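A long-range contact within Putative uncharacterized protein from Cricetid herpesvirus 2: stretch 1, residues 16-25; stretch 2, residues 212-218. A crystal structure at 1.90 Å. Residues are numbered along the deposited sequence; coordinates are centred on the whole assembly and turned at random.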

# COMPACT_ATOMS: atom_id res chain seq x y z
N LYS A 16 11.42 23.93 -5.31
CA LYS A 16 12.44 23.56 -4.33
C LYS A 16 12.30 22.13 -3.80
O LYS A 16 13.24 21.59 -3.23
CB LYS A 16 12.40 24.53 -3.14
CG LYS A 16 11.29 24.24 -2.14
CD LYS A 16 11.16 25.36 -1.12
CE LYS A 16 10.79 26.67 -1.81
NZ LYS A 16 10.62 27.79 -0.85
N VAL A 17 11.12 21.54 -3.99
CA VAL A 17 10.88 20.17 -3.55
C VAL A 17 11.88 19.22 -4.20
O VAL A 17 12.25 19.41 -5.36
CB VAL A 17 9.44 19.72 -3.89
CG1 VAL A 17 9.17 18.32 -3.35
CG2 VAL A 17 8.43 20.70 -3.33
N SER A 18 12.33 18.21 -3.46
CA SER A 18 13.22 17.21 -4.03
C SER A 18 12.61 16.58 -5.27
O SER A 18 11.41 16.32 -5.31
CB SER A 18 13.55 16.11 -3.03
OG SER A 18 14.28 15.08 -3.67
N SER A 19 13.45 16.33 -6.27
CA SER A 19 13.01 15.70 -7.52
C SER A 19 13.32 14.21 -7.53
O SER A 19 13.13 13.53 -8.54
CB SER A 19 13.70 16.37 -8.72
OG SER A 19 15.11 16.26 -8.58
N ARG A 20 13.80 13.70 -6.39
CA ARG A 20 14.28 12.33 -6.29
C ARG A 20 13.49 11.51 -5.25
O ARG A 20 14.02 10.59 -4.63
CB ARG A 20 15.79 12.34 -5.97
CG ARG A 20 16.67 12.83 -7.13
CD ARG A 20 18.12 13.08 -6.72
NE ARG A 20 18.20 14.00 -5.59
CZ ARG A 20 17.86 15.28 -5.63
NH1 ARG A 20 17.42 15.84 -6.75
NH2 ARG A 20 17.95 16.02 -4.54
N LEU A 21 12.22 11.85 -5.10
CA LEU A 21 11.31 11.15 -4.18
C LEU A 21 10.50 10.07 -4.90
O LEU A 21 10.53 9.98 -6.12
CB LEU A 21 10.37 12.15 -3.52
CG LEU A 21 11.07 13.31 -2.79
CD1 LEU A 21 10.02 14.23 -2.21
CD2 LEU A 21 12.01 12.80 -1.70
N LEU A 22 9.77 9.26 -4.14
CA LEU A 22 8.85 8.29 -4.73
C LEU A 22 7.82 9.02 -5.56
O LEU A 22 7.45 10.15 -5.25
CB LEU A 22 8.13 7.47 -3.65
CG LEU A 22 8.98 6.75 -2.61
CD1 LEU A 22 8.08 6.11 -1.58
CD2 LEU A 22 9.88 5.71 -3.24
N THR A 23 7.35 8.37 -6.63
CA THR A 23 6.26 8.91 -7.43
C THR A 23 5.31 7.78 -7.77
O THR A 23 5.64 6.60 -7.62
CB THR A 23 6.76 9.58 -8.73
OG1 THR A 23 7.43 8.62 -9.54
CG2 THR A 23 7.71 10.73 -8.43
N GLN A 24 4.12 8.13 -8.23
CA GLN A 24 3.15 7.11 -8.60
C GLN A 24 2.43 7.43 -9.90
O GLN A 24 2.24 8.60 -10.25
CB GLN A 24 2.13 6.92 -7.47
CG GLN A 24 1.28 8.16 -7.16
CD GLN A 24 0.21 7.87 -6.12
OE1 GLN A 24 0.47 7.23 -5.11
NE2 GLN A 24 -1.00 8.35 -6.38
N ASP A 25 2.08 6.37 -10.62
CA ASP A 25 1.16 6.44 -11.75
C ASP A 25 -0.13 5.74 -11.38
O ASP A 25 -0.09 4.67 -10.75
CB ASP A 25 1.73 5.74 -12.99
CG ASP A 25 2.93 6.46 -13.57
OD1 ASP A 25 3.06 7.68 -13.36
OD2 ASP A 25 3.73 5.79 -14.25
N THR A 212 12.32 5.68 6.13
CA THR A 212 11.55 6.87 5.80
C THR A 212 11.11 6.79 4.34
O THR A 212 11.93 6.66 3.44
CB THR A 212 12.35 8.16 6.06
OG1 THR A 212 12.81 8.15 7.42
CG2 THR A 212 11.50 9.40 5.84
N LEU A 213 9.80 6.85 4.13
CA LEU A 213 9.20 6.85 2.81
C LEU A 213 8.75 8.26 2.48
O LEU A 213 7.95 8.83 3.21
CB LEU A 213 8.02 5.88 2.74
CG LEU A 213 8.32 4.42 3.12
CD1 LEU A 213 7.03 3.61 3.25
CD2 LEU A 213 9.25 3.78 2.10
N SER A 214 9.25 8.82 1.39
CA SER A 214 8.90 10.17 0.98
C SER A 214 8.43 10.18 -0.46
O SER A 214 9.19 9.83 -1.35
CB SER A 214 10.09 11.12 1.16
OG SER A 214 10.64 11.01 2.45
N LYS A 215 7.18 10.58 -0.67
CA LYS A 215 6.59 10.62 -2.00
C LYS A 215 6.23 12.04 -2.39
O LYS A 215 5.61 12.78 -1.61
CB LYS A 215 5.33 9.74 -2.06
CG LYS A 215 4.52 9.93 -3.35
CD LYS A 215 3.35 8.95 -3.43
CE LYS A 215 3.81 7.52 -3.74
NZ LYS A 215 2.69 6.53 -3.64
N LYS A 216 6.60 12.42 -3.60
CA LYS A 216 6.18 13.71 -4.13
C LYS A 216 4.76 13.60 -4.66
O LYS A 216 4.51 13.05 -5.74
CB LYS A 216 7.12 14.22 -5.22
CG LYS A 216 6.69 15.58 -5.77
CD LYS A 216 7.69 16.16 -6.76
CE LYS A 216 7.24 17.51 -7.30
NZ LYS A 216 8.09 17.96 -8.44
N ILE A 217 3.82 14.12 -3.89
CA ILE A 217 2.42 14.10 -4.25
C ILE A 217 1.75 15.17 -3.40
O ILE A 217 2.05 15.30 -2.21
CB ILE A 217 1.78 12.71 -4.02
CG1 ILE A 217 0.34 12.66 -4.55
CG2 ILE A 217 1.82 12.33 -2.55
CD1 ILE A 217 -0.18 11.25 -4.76
N TYR A 218 0.89 15.97 -4.01
CA TYR A 218 0.20 17.01 -3.26
C TYR A 218 -1.02 16.38 -2.60
O TYR A 218 -1.99 16.04 -3.27
CB TYR A 218 -0.20 18.20 -4.13
CG TYR A 218 -0.49 19.42 -3.29
CD1 TYR A 218 -1.71 19.56 -2.63
CD2 TYR A 218 0.47 20.41 -3.11
CE1 TYR A 218 -1.98 20.67 -1.84
CE2 TYR A 218 0.21 21.52 -2.32
CZ TYR A 218 -1.01 21.64 -1.69
OH TYR A 218 -1.28 22.74 -0.90
O HOH W 1 10.93 18.44 -7.79
O HOH W 2 3.46 10.87 -7.34

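Two segments that lie at least 191 residues apart in sequence, wherever they touch, are pinned by a single backbone bridge, after which a water spans the gap. At Leu-22 the main chain uses both of its polar groups on the same partner strand: Leu-22 N donates to Ser-214 O at 2.9 Å, and Leu-22 O accepts from Lys-216 N, also at 2.9 Å, each with an N-H...O angle of 152°. These bonds straddle Lys-215, whose CA lies 4.2 Å from Leu-22 CA. At the same bridge Lys-215 CA comes within 3.4 Å of Leu-22 O, a CA-H...O contact.

The bridge does not grow into a ladder of direct bonds. The strand of Gln-24 runs at 56° to that of Lys-216, and two residues past the bridge the backbones have spread far enough to admit water 2. Water 2 accepts from Gln-24 N at 3.0 Å and lies 2.9 Å from Lys-216 O, within hydrogen-bonding reach, so a water spans the gap where the backbones no longer meet.

Side chains extend the contact from the bridge. Leu-22 CB and Lys-215 CB lie 3.9 Å apart, and Leu-22 CD1 reaches Leu-213 CB at 4.3 Å. The long arm of Lys-215 travels along the other stretch, with Lys-215 CE 4.3 Å from Thr-23 C, and ends in a hydrogen bond from Lys-215 NZ to Gln-24 OE1 at 2.8 Å. The amine is thus paired with a neutral amide in a buried setting, and both atoms also have hydrogen-bond partners elsewhere in the structure. The other end of that amide packs against hydrocarbon, with Gln-24 NE2 3.4 Å from Ile-217 CD1.

Leu-21 and Leu-22 are consecutive, yet both point their CA-to-CB bonds toward the partner; both lie in a loop. Leu-21 CB lies 3.4 Å from Ser-214 O, Leu-21 CD2 packs 3.8 Å from Ser-214 CB, and Leu-21 CD1 comes 4.2 Å from Lys-216 CB.

Lys-216 has the largest covered area of any residue in the contact, yet it remains exposed. Its fully extended side chain, all four chi angles t, runs beside the loop: Lys-216 CD is 4.3 Å from Val-17 CG1 and 4.0 Å from Ser-18 O. Lys-216 NZ then donates to water 1 at 3.0 Å, and water 1 donates to Val-17 O at 2.9 Å. The aliphatic part lies along Val-17 and Ser-18, while the charged tip reaches the Val-17 carbonyl through water.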